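Local coordinates for lipoprotein (Bacillus anthracis, PDB 4JG9) that is of unknown function but is a putative lipoprotein, probably tethered to the cell membrane by a lipid and possibly lipid-binding, at residues I90-L95 against L143-S148; E73-A78 against K164-F169; G102-I107 against L157-N162. One frame throughout, in Å; residues are numbered along the deposited sequence.

Contact 1. Residues I90-L95 against L143-S148; sequences IMWYFL and LPLTMS
Ile90 and Leu145 pair through their backbones, as do Trp92 and Leu143, and these two hydrogen-bonded pairs knit the antiparallel strands 90-94 and 143-147 together. Ile90 N gives its hydrogen to Leu145 O at 2.7 Å, almost straight at 178°. Leu145 N returns the bond to Ile90 O. Trp92 N binds Leu143 O at 2.8 Å, and Leu143 N binds Trp92 O. Between them lies the non-hydrogen-bonded pair of Met91 and Pro144. The two strand directions make 135°, so the pair is strongly twisted from a straight antiparallel run.

The aromatic contacts centre on the Trp92 indole. Leu145 CD1 sits over one face of the five-membered ring, 3.6 Å from its centroid, a CH-pi contact. Met147 makes a Met-aromatic contact from a different direction: its SE lies at the edge of the same ring, 3.7 Å from Trp92 NE1 and close to CZ2. Met147 is a selenomethionine, as is Met91.

This is an outer pair at one side of a five-stranded antiparallel sheet, with 142-147 its last strand within the chain. Trp92 and Leu145 both turn to the face that packs on Ile106 of strand 102-110, so they belong to the interior between two sheets.

The remaining contacts are apolar. The Met147 chain bends at chi3 (-73°), which brings CE back beside Ile90, where it meets CD1 at 3.3 Å. At the far end of the pairing, Phe94 turns a ring edge to Leu143, with CE2 3.7 Å from CB. On the opposite face of the sheet, the Met91 chain bends at both chi2 and chi3. Its SE rests against the backbone joining Leu143 to Pro144, 3.7 Å from Pro144 N.

Contact 2. Residues E73-A78 against K164-F169; sequences EKIAMA and KYYDQF
Lys74, just before strand 75-78, and Ile75 at its start reach Tyr166 and Asp167 across a gap between backbones: the axes of 75-78 and 164-169 stay 8.9 Å apart at 44°, and the contact is made by side chains. Lys74 lies over one face of the Tyr166 ring. A bend at chi3 (71°) sets its CE 3.5 Å from Tyr166 CZ, and its NZ stands 4.5 Å from the ring centroid, a cation-pi contact. NZ also forms a salt bridge with Asp167 OD2 at 3.1 Å, meeting the carboxylate from above its plane. The other oxygen, OD1, takes the backbone N-H of Gln168, which should help to hold the carboxylate in place. Tyr166 OH is hydrogen-bonded to Asp96.

Lys74 and Ile75 form a classic beta bulge, as do Tyr166 and Asp167, which both face Ile159. Strand 75-78 is an inner strand of one antiparallel sheet and 164-173 belongs to the other, so side chains of the two sheets meet here.

Deeper in, Ile75 CG2 meets the Tyr166 ring at its edge, in plane, 3.8 Å from CE2. Met77 CG touches the edge of the Phe169 ring, 4.1 Å from CZ. Phe169 also packs on Ile159 of the adjoining strand.

Contact 3. Residues G102-I107 against L157-N162; sequences GKLSII and LNIYVN
Leu104 packs tightly against Ile159 and Val161 on one face of this antiparallel pair. With CG anti to the backbone N (chi1 178°), Leu104 brings its branch across toward Ile159, and its CD1 touches Ile159 CG2 at 3.6 Å and also meets Val161 CG2. Ile106 meets Leu157 and Ile159 at longer range, its CG2 4.1 Å from Leu157 CG. This face turns inward, where Trp92 covers Ile106, Leu157 and Ile159.

The other face carries Ser105, Ile107, Asn158 and Tyr160. Ile107 CD1 lies 3.9 Å from Tyr160 CE2, and Phe44 meets the tyrosine ring. The Ser105 hydroxyl bonds to Thr131. Asn158 grips Ile107 O twice: its backbone N and its side-chain ND2, both at 3.0 Å, reach the oxygen from opposite faces of the carbonyl plane. Asn158 OD1 is bound by Gln168.

The looser end is at Lys103 and Asn162, both exposed. Asn162 N still bonds to Lys103 O at 3.0 Å. Beyond that a water bridges the two segments, accepting from Lys103 N and donating to Asn162 OD1 at 2.6 Å. Gly102 CA passes 3.9 Å from Asn162 CB.

Ser105 with Tyr160 and Ile107 with Asn158 are hydrogen-bonded pairs, alternating with Leu104-Val161 and Ile106-Ile159. The axes run at 163°, a regular antiparallel ladder inside a beta sheet, with one apolar face toward a second sheet.

How the contacts relate
Contacts 1 and 3 are strand pairings in two different antiparallel sheets, and contact 2 bridges those sheets. Strand 75-78 of contact 2 neighbours strand 88-94 of contact 1, joined by a probable hydrogen bond from Tyr93 N to Ala76 O at 2.7 Å. Strand 164-173 in turn adjoins strand 153-161 of contact 3, where Tyr166 N lies 2.7 Å from Ile159 O. Contacts 1 and 3 face each other directly: Trp92 CZ2 is 3.9 Å from Ile106 CD1. The contact centres lie about 11 Å (1 and 2), 12 Å (1 and 3) and 9 Å (2 and 3) apart. Both other contacts are nested in the chain loop closed by contact 2.

Contact 1. Residues I90-L95 against L143-S148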
loop_
_atom_site.group_PDB
_atom_site.type_symbol
_atom_site.label_atom_id
_atom_site.label_comp_id
_atom_site.label_asym_id
_atom_site.label_seq_id
_atom_site.Cartn_x
_atom_site.Cartn_y
_atom_site.Cartn_z
ATOM N N ILE A 90 -7.559 -11.810 13.367
ATOM C CA ILE A 90 -8.491 -11.308 14.359
ATOM C C ILE A 90 -9.902 -11.258 13.813
ATOM O O ILE A 90 -10.150 -10.769 12.713
ATOM C CB ILE A 90 -8.059 -9.926 14.880
ATOM C CG1 ILE A 90 -6.698 -10.072 15.568
ATOM C CG2 ILE A 90 -9.094 -9.379 15.863
ATOM C CD1 ILE A 90 -6.111 -8.813 16.143
HETATM N N MSE A 91 -10.831 -11.803 14.583
HETATM C CA MSE A 91 -12.205 -11.826 14.146
HETATM C C MSE A 91 -12.842 -10.435 14.228
HETATM O O MSE A 91 -12.764 -9.750 15.258
HETATM C CB MSE A 91 -12.988 -12.880 14.925
HETATM C CG MSE A 91 -13.050 -14.233 14.183
HETATM SE SE MSE A 91 -14.436 -14.135 12.799
HETATM C CE MSE A 91 -15.573 -13.009 13.899
ATOM N N TRP A 92 -13.439 -10.006 13.121
ATOM C CA TRP A 92 -14.150 -8.736 13.093
ATOM C C TRP A 92 -15.651 -8.978 13.128
ATOM O O TRP A 92 -16.135 -9.990 12.607
ATOM C CB TRP A 92 -13.756 -7.923 11.869
ATOM C CG TRP A 92 -12.468 -7.213 12.070
ATOM C CD1 TRP A 92 -11.232 -7.783 12.218
ATOM C CD2 TRP A 92 -12.271 -5.798 12.144
ATOM N NE1 TRP A 92 -10.277 -6.808 12.393
ATOM C CE2 TRP A 92 -10.885 -5.579 12.343
ATOM C CE3 TRP A 92 -13.125 -4.693 12.060
ATOM C CZ2 TRP A 92 -10.334 -4.301 12.459
ATOM C CZ3 TRP A 92 -12.573 -3.415 12.178
ATOM C CH2 TRP A 92 -11.189 -3.235 12.374
ATOM N N TYR A 93 -16.378 -8.054 13.754
ATOM C CA TYR A 93 -17.813 -8.211 13.956
ATOM C C TYR A 93 -18.583 -7.006 13.439
ATOM O O TYR A 93 -18.274 -5.856 13.798
ATOM C CB TYR A 93 -18.115 -8.408 15.447
ATOM C CG TYR A 93 -17.500 -9.647 16.048
ATOM C CD1 TYR A 93 -16.197 -9.633 16.532
ATOM C CD2 TYR A 93 -18.224 -10.828 16.155
ATOM C CE1 TYR A 93 -15.628 -10.770 17.100
ATOM C CE2 TYR A 93 -17.666 -11.968 16.715
ATOM C CZ TYR A 93 -16.369 -11.933 17.191
ATOM O OH TYR A 93 -15.802 -13.059 17.751
ATOM N N PHE A 94 -19.603 -7.277 12.624
ATOM C CA PHE A 94 -20.413 -6.228 12.015
ATOM C C PHE A 94 -21.741 -6.112 12.731
ATOM O O PHE A 94 -22.723 -6.743 12.338
ATOM C CB PHE A 94 -20.592 -6.507 10.522
ATOM C CG PHE A 94 -19.296 -6.760 9.823
ATOM C CD1 PHE A 94 -18.408 -5.725 9.599
ATOM C CD2 PHE A 94 -18.943 -8.038 9.434
ATOM C CE1 PHE A 94 -17.205 -5.955 8.987
ATOM C CE2 PHE A 94 -17.742 -8.274 8.819
ATOM C CZ PHE A 94 -16.870 -7.232 8.595
ATOM N N LEU A 95 -21.742 -5.301 13.786
ATOM C CA LEU A 95 -22.846 -5.188 14.725
ATOM C C LEU A 95 -23.997 -4.395 14.146
ATOM O O LEU A 95 -25.162 -4.629 14.482
ATOM C CB LEU A 95 -22.361 -4.523 16.016
ATOM C CG LEU A 95 -21.023 -5.053 16.551
ATOM C CD1 LEU A 95 -20.536 -4.211 17.711
ATOM C CD2 LEU A 95 -21.168 -6.509 16.994
ATOM N N LEU A 143 -16.198 -11.743 10.240
ATOM C CA LEU A 143 -15.167 -11.970 9.233
ATOM C C LEU A 143 -13.767 -11.942 9.850
ATOM O O LEU A 143 -13.399 -10.995 10.541
ATOM C CB LEU A 143 -15.282 -10.917 8.114
ATOM C CG LEU A 143 -14.333 -11.074 6.907
ATOM C CD1 LEU A 143 -14.717 -12.266 6.055
ATOM C CD2 LEU A 143 -14.257 -9.811 6.062
ATOM N N PRO A 144 -12.969 -12.980 9.590
ATOM C CA PRO A 144 -11.595 -13.032 10.099
ATOM C C PRO A 144 -10.639 -12.246 9.223
ATOM O O PRO A 144 -10.665 -12.397 8.015
ATOM C CB PRO A 144 -11.247 -14.518 10.053
ATOM C CG PRO A 144 -12.263 -15.155 9.183
ATOM C CD PRO A 144 -13.302 -14.152 8.771
ATOM N N LEU A 145 -9.847 -11.379 9.840
ATOM C CA LEU A 145 -8.877 -10.569 9.125
ATOM C C LEU A 145 -7.502 -10.724 9.753
ATOM O O LEU A 145 -7.340 -10.609 10.978
ATOM C CB LEU A 145 -9.280 -9.098 9.179
ATOM C CG LEU A 145 -10.622 -8.752 8.538
ATOM C CD1 LEU A 145 -10.912 -7.262 8.701
ATOM C CD2 LEU A 145 -10.612 -9.150 7.079
ATOM N N THR A 146 -6.502 -10.972 8.923
ATOM C CA THR A 146 -5.142 -11.079 9.423
ATOM C C THR A 146 -4.453 -9.725 9.300
ATOM O O THR A 146 -4.362 -9.147 8.203
ATOM C CB THR A 146 -4.355 -12.171 8.683
ATOM O OG1 THR A 146 -5.038 -13.422 8.833
ATOM C CG2 THR A 146 -2.955 -12.314 9.253
HETATM N N MSE A 147 -3.977 -9.218 10.432
HETATM C CA MSE A 147 -3.421 -7.872 10.478
HETATM C C MSE A 147 -2.016 -7.858 11.027
HETATM O O MSE A 147 -1.609 -8.777 11.738
HETATM C CB MSE A 147 -4.282 -6.980 11.369
HETATM C CG MSE A 147 -5.755 -6.989 11.032
HETATM SE SE MSE A 147 -6.786 -5.729 12.124
HETATM C CE MSE A 147 -6.758 -6.659 13.738
ATOM N N SER A 148 -1.292 -6.784 10.728
ATOM C CA SER A 148 0.019 -6.558 11.306
ATOM C C SER A 148 0.308 -5.058 11.345
ATOM O O SER A 148 0.053 -4.360 10.367
ATOM C CB SER A 148 1.087 -7.297 10.493
ATOM O OG SER A 148 2.346 -7.255 11.154
#

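Contact 2. Residues E73-A78 against K164-F169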
loop_
_atom_site.group_PDB
_atom_site.type_symbol
_atom_site.label_atom_id
_atom_site.label_comp_id
_atom_site.label_asym_id
_atom_site.label_seq_id
_atom_site.Cartn_x
_atom_site.Cartn_y
_atom_site.Cartn_z
ATOM N N GLU A 73 -22.471 -1.370 18.655
ATOM C CA GLU A 73 -23.633 -1.365 17.782
ATOM C C GLU A 73 -23.276 -1.038 16.342
ATOM O O GLU A 73 -24.152 -0.822 15.520
ATOM C CB GLU A 73 -24.707 -0.408 18.304
ATOM C CG GLU A 73 -25.420 -0.903 19.550
ATOM C CD GLU A 73 -26.512 0.035 20.029
ATOM O OE1 GLU A 73 -26.997 0.856 19.227
ATOM O OE2 GLU A 73 -26.893 -0.055 21.212
ATOM N N LYS A 74 -21.988 -0.989 16.040
ATOM C CA LYS A 74 -21.555 -0.713 14.681
ATOM C C LYS A 74 -20.543 -1.731 14.196
ATOM O O LYS A 74 -20.894 -2.700 13.543
ATOM C CB LYS A 74 -20.993 0.698 14.577
ATOM C CG LYS A 74 -22.024 1.770 14.862
ATOM C CD LYS A 74 -21.548 3.141 14.426
ATOM C CE LYS A 74 -21.520 3.262 12.916
ATOM N NZ LYS A 74 -21.072 4.615 12.495
ATOM N N ILE A 75 -19.283 -1.503 14.526
ATOM C CA ILE A 75 -18.232 -2.420 14.145
ATOM C C ILE A 75 -17.214 -2.581 15.264
ATOM O O ILE A 75 -16.895 -1.634 15.956
ATOM C CB ILE A 75 -17.554 -1.963 12.841
ATOM C CG1 ILE A 75 -16.686 -3.075 12.262
ATOM C CG2 ILE A 75 -16.757 -0.692 13.066
ATOM C CD1 ILE A 75 -16.278 -2.837 10.829
ATOM N N ALA A 76 -16.698 -3.787 15.425
ATOM C CA ALA A 76 -15.708 -4.058 16.451
ATOM C C ALA A 76 -14.869 -5.264 16.074
ATOM O O ALA A 76 -15.257 -6.043 15.198
ATOM C CB ALA A 76 -16.393 -4.283 17.799
HETATM N N MSE A 77 -13.719 -5.409 16.730
HETATM C CA MSE A 77 -12.902 -6.605 16.579
HETATM C C MSE A 77 -12.818 -7.332 17.910
HETATM O O MSE A 77 -13.091 -6.747 18.962
HETATM C CB MSE A 77 -11.502 -6.257 16.089
HETATM C CG MSE A 77 -10.811 -5.197 16.930
HETATM SE SE MSE A 77 -8.929 -4.892 16.399
HETATM C CE MSE A 77 -8.171 -6.028 17.787
ATOM N N ALA A 78 -12.456 -8.610 17.867
ATOM C CA ALA A 78 -12.243 -9.353 19.097
ATOM C C ALA A 78 -11.146 -8.666 19.898
ATOM O O ALA A 78 -10.137 -8.214 19.335
ATOM C CB ALA A 78 -11.854 -10.786 18.788
ATOM N N LYS A 164 -16.524 4.551 1.048
ATOM C CA LYS A 164 -17.161 5.608 1.832
ATOM C C LYS A 164 -16.810 5.450 3.309
ATOM O O LYS A 164 -16.857 4.338 3.843
ATOM C CB LYS A 164 -18.673 5.551 1.640
ATOM C CG LYS A 164 -19.476 6.555 2.455
ATOM C CD LYS A 164 -20.959 6.335 2.199
ATOM C CE LYS A 164 -21.818 7.168 3.104
ATOM N NZ LYS A 164 -21.780 8.600 2.723
ATOM N N TYR A 165 -16.425 6.549 3.956
ATOM C CA TYR A 165 -16.039 6.512 5.365
ATOM C C TYR A 165 -17.144 5.925 6.243
ATOM O O TYR A 165 -18.307 6.311 6.134
ATOM C CB TYR A 165 -15.664 7.912 5.856
ATOM C CG TYR A 165 -15.260 7.958 7.309
ATOM C CD1 TYR A 165 -13.956 7.666 7.698
ATOM C CD2 TYR A 165 -16.178 8.294 8.297
ATOM C CE1 TYR A 165 -13.581 7.704 9.036
ATOM C CE2 TYR A 165 -15.808 8.337 9.637
ATOM C CZ TYR A 165 -14.514 8.037 9.998
ATOM O OH TYR A 165 -14.148 8.077 11.328
ATOM N N TYR A 166 -16.778 4.994 7.116
ATOM C CA TYR A 166 -17.756 4.348 7.981
ATOM C C TYR A 166 -17.565 4.770 9.427
ATOM O O TYR A 166 -18.471 5.313 10.049
ATOM C CB TYR A 166 -17.673 2.821 7.876
ATOM C CG TYR A 166 -18.712 2.154 8.738
ATOM C CD1 TYR A 166 -20.047 2.175 8.368
ATOM C CD2 TYR A 166 -18.374 1.549 9.940
ATOM C CE1 TYR A 166 -21.020 1.589 9.153
ATOM C CE2 TYR A 166 -19.345 0.956 10.742
ATOM C CZ TYR A 166 -20.664 0.983 10.338
ATOM O OH TYR A 166 -21.639 0.405 11.105
ATOM N N ASP A 167 -16.393 4.463 9.967
ATOM C CA ASP A 167 -16.033 4.870 11.308
ATOM C C ASP A 167 -14.534 4.726 11.539
ATOM O O ASP A 167 -13.770 4.416 10.615
ATOM C CB ASP A 167 -16.817 4.065 12.346
ATOM C CG ASP A 167 -17.253 4.927 13.530
ATOM O OD1 ASP A 167 -16.464 5.826 13.909
ATOM O OD2 ASP A 167 -18.388 4.740 14.048
ATOM N N GLN A 168 -14.119 4.954 12.778
ATOM C CA GLN A 168 -12.718 4.843 13.153
ATOM C C GLN A 168 -12.600 4.509 14.637
ATOM O O GLN A 168 -13.492 4.829 15.417
ATOM C CB GLN A 168 -11.994 6.157 12.853
ATOM C CG GLN A 168 -12.308 7.280 13.831
ATOM C CD GLN A 168 -11.775 8.634 13.380
ATOM O OE1 GLN A 168 -12.095 9.658 13.980
ATOM N NE2 GLN A 168 -10.996 8.650 12.301
ATOM N N PHE A 169 -11.522 3.841 15.027
ATOM C CA PHE A 169 -11.223 3.683 16.447
ATOM C C PHE A 169 -9.745 3.402 16.683
ATOM O O PHE A 169 -9.016 3.063 15.754
ATOM C CB PHE A 169 -12.144 2.651 17.136
ATOM C CG PHE A 169 -11.993 1.252 16.627
ATOM C CD1 PHE A 169 -11.089 0.376 17.209
ATOM C CD2 PHE A 169 -12.775 0.800 15.588
ATOM C CE1 PHE A 169 -10.951 -0.924 16.744
ATOM C CE2 PHE A 169 -12.638 -0.497 15.110
ATOM C CZ PHE A 169 -11.725 -1.358 15.690
#

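Contact 3. Residues G102-I107 against L157-N162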
loop_
_atom_site.group_PDB
_atom_site.type_symbol
_atom_site.label_atom_id
_atom_site.label_comp_id
_atom_site.label_asym_id
_atom_site.label_seq_id
_atom_site.Cartn_x
_atom_site.Cartn_y
_atom_site.Cartn_z
ATOM N N GLY A 102 -20.366 -3.511 0.513
ATOM C CA GLY A 102 -19.173 -3.143 -0.239
ATOM C C GLY A 102 -17.897 -3.813 0.242
ATOM O O GLY A 102 -17.893 -4.499 1.263
ATOM N N LYS A 103 -16.798 -3.614 -0.477
ATOM C CA LYS A 103 -15.530 -4.124 0.020
ATOM C C LYS A 103 -15.151 -3.297 1.249
ATOM O O LYS A 103 -15.465 -2.102 1.337
ATOM C CB LYS A 103 -14.414 -3.991 -1.025
ATOM C CG LYS A 103 -14.721 -4.524 -2.395
ATOM C CD LYS A 103 -14.867 -6.016 -2.442
ATOM C CE LYS A 103 -14.869 -6.447 -3.911
ATOM N NZ LYS A 103 -15.551 -7.752 -4.076
ATOM N N LEU A 104 -14.466 -3.929 2.190
ATOM C CA LEU A 104 -14.069 -3.250 3.422
ATOM C C LEU A 104 -12.628 -2.776 3.336
ATOM O O LEU A 104 -11.732 -3.556 2.990
ATOM C CB LEU A 104 -14.228 -4.193 4.619
ATOM C CG LEU A 104 -13.826 -3.674 5.994
ATOM C CD1 LEU A 104 -14.881 -2.736 6.540
ATOM C CD2 LEU A 104 -13.624 -4.845 6.932
ATOM N N SER A 105 -12.409 -1.501 3.638
ATOM C CA SER A 105 -11.053 -0.952 3.680
ATOM C C SER A 105 -10.660 -0.497 5.083
ATOM O O SER A 105 -11.471 0.051 5.839
ATOM C CB SER A 105 -10.893 0.231 2.711
ATOM O OG SER A 105 -11.294 -0.089 1.390
ATOM N N ILE A 106 -9.402 -0.734 5.424
ATOM C CA ILE A 106 -8.857 -0.239 6.666
ATOM C C ILE A 106 -7.570 0.512 6.384
ATOM O O ILE A 106 -6.623 -0.050 5.843
ATOM C CB ILE A 106 -8.546 -1.359 7.649
ATOM C CG1 ILE A 106 -9.833 -2.059 8.073
ATOM C CG2 ILE A 106 -7.850 -0.787 8.880
ATOM C CD1 ILE A 106 -9.581 -3.370 8.749
ATOM N N ILE A 107 -7.542 1.785 6.758
ATOM C CA ILE A 107 -6.369 2.625 6.581
ATOM C C ILE A 107 -5.887 3.088 7.948
ATOM O O ILE A 107 -6.604 3.807 8.643
ATOM C CB ILE A 107 -6.710 3.855 5.746
ATOM C CG1 ILE A 107 -7.273 3.431 4.380
ATOM C CG2 ILE A 107 -5.496 4.757 5.601
ATOM C CD1 ILE A 107 -7.492 4.593 3.428
ATOM N N LEU A 157 -7.563 3.269 13.452
ATOM C CA LEU A 157 -8.014 2.461 12.333
ATOM C C LEU A 157 -9.188 3.139 11.630
ATOM O O LEU A 157 -10.289 3.183 12.174
ATOM C CB LEU A 157 -8.443 1.094 12.845
ATOM C CG LEU A 157 -7.410 -0.029 12.872
ATOM C CD1 LEU A 157 -6.093 0.443 13.404
ATOM C CD2 LEU A 157 -7.939 -1.177 13.726
ATOM N N ASN A 158 -8.953 3.673 10.433
ATOM C CA ASN A 158 -10.026 4.319 9.668
ATOM C C ASN A 158 -10.706 3.319 8.752
ATOM O O ASN A 158 -10.047 2.649 7.964
ATOM C CB ASN A 158 -9.486 5.492 8.860
ATOM C CG ASN A 158 -8.754 6.485 9.716
ATOM O OD1 ASN A 158 -9.375 7.252 10.457
ATOM N ND2 ASN A 158 -7.416 6.469 9.641
ATOM N N ILE A 159 -12.021 3.197 8.878
ATOM C CA ILE A 159 -12.745 2.120 8.219
ATOM C C ILE A 159 -13.680 2.667 7.141
ATOM O O ILE A 159 -14.430 3.622 7.374
ATOM C CB ILE A 159 -13.537 1.271 9.241
ATOM C CG1 ILE A 159 -12.596 0.654 10.279
ATOM C CG2 ILE A 159 -14.347 0.185 8.557
ATOM C CD1 ILE A 159 -13.218 0.622 11.659
ATOM N N TYR A 160 -13.609 2.064 5.959
ATOM C CA TYR A 160 -14.413 2.471 4.813
ATOM C C TYR A 160 -15.148 1.254 4.297
ATOM O O TYR A 160 -14.666 0.128 4.413
ATOM C CB TYR A 160 -13.525 3.055 3.698
ATOM C CG TYR A 160 -12.702 4.234 4.160
ATOM C CD1 TYR A 160 -13.041 5.534 3.791
ATOM C CD2 TYR A 160 -11.584 4.048 4.975
ATOM C CE1 TYR A 160 -12.293 6.623 4.229
ATOM C CE2 TYR A 160 -10.831 5.134 5.423
ATOM C CZ TYR A 160 -11.190 6.411 5.045
ATOM O OH TYR A 160 -10.438 7.472 5.486
ATOM N N VAL A 161 -16.342 1.477 3.772
ATOM C CA VAL A 161 -17.064 0.444 3.068
ATOM C C VAL A 161 -17.485 1.014 1.741
ATOM O O VAL A 161 -18.064 2.118 1.680
ATOM C CB VAL A 161 -18.302 -0.036 3.852
ATOM C CG1 VAL A 161 -19.160 -0.972 2.995
ATOM C CG2 VAL A 161 -17.870 -0.682 5.154
ATOM N N ASN A 162 -17.177 0.269 0.683
ATOM C CA ASN A 162 -17.469 0.724 -0.666
ATOM C C ASN A 162 -16.857 2.104 -0.893
ATOM O O ASN A 162 -17.455 2.951 -1.561
ATOM C CB ASN A 162 -18.977 0.740 -0.925
ATOM C CG ASN A 162 -19.305 0.668 -2.401
ATOM O OD1 ASN A 162 -18.494 0.188 -3.200
ATOM N ND2 ASN A 162 -20.494 1.137 -2.776
HETATM O O HOH W 1 -16.782 -1.706 -2.814
#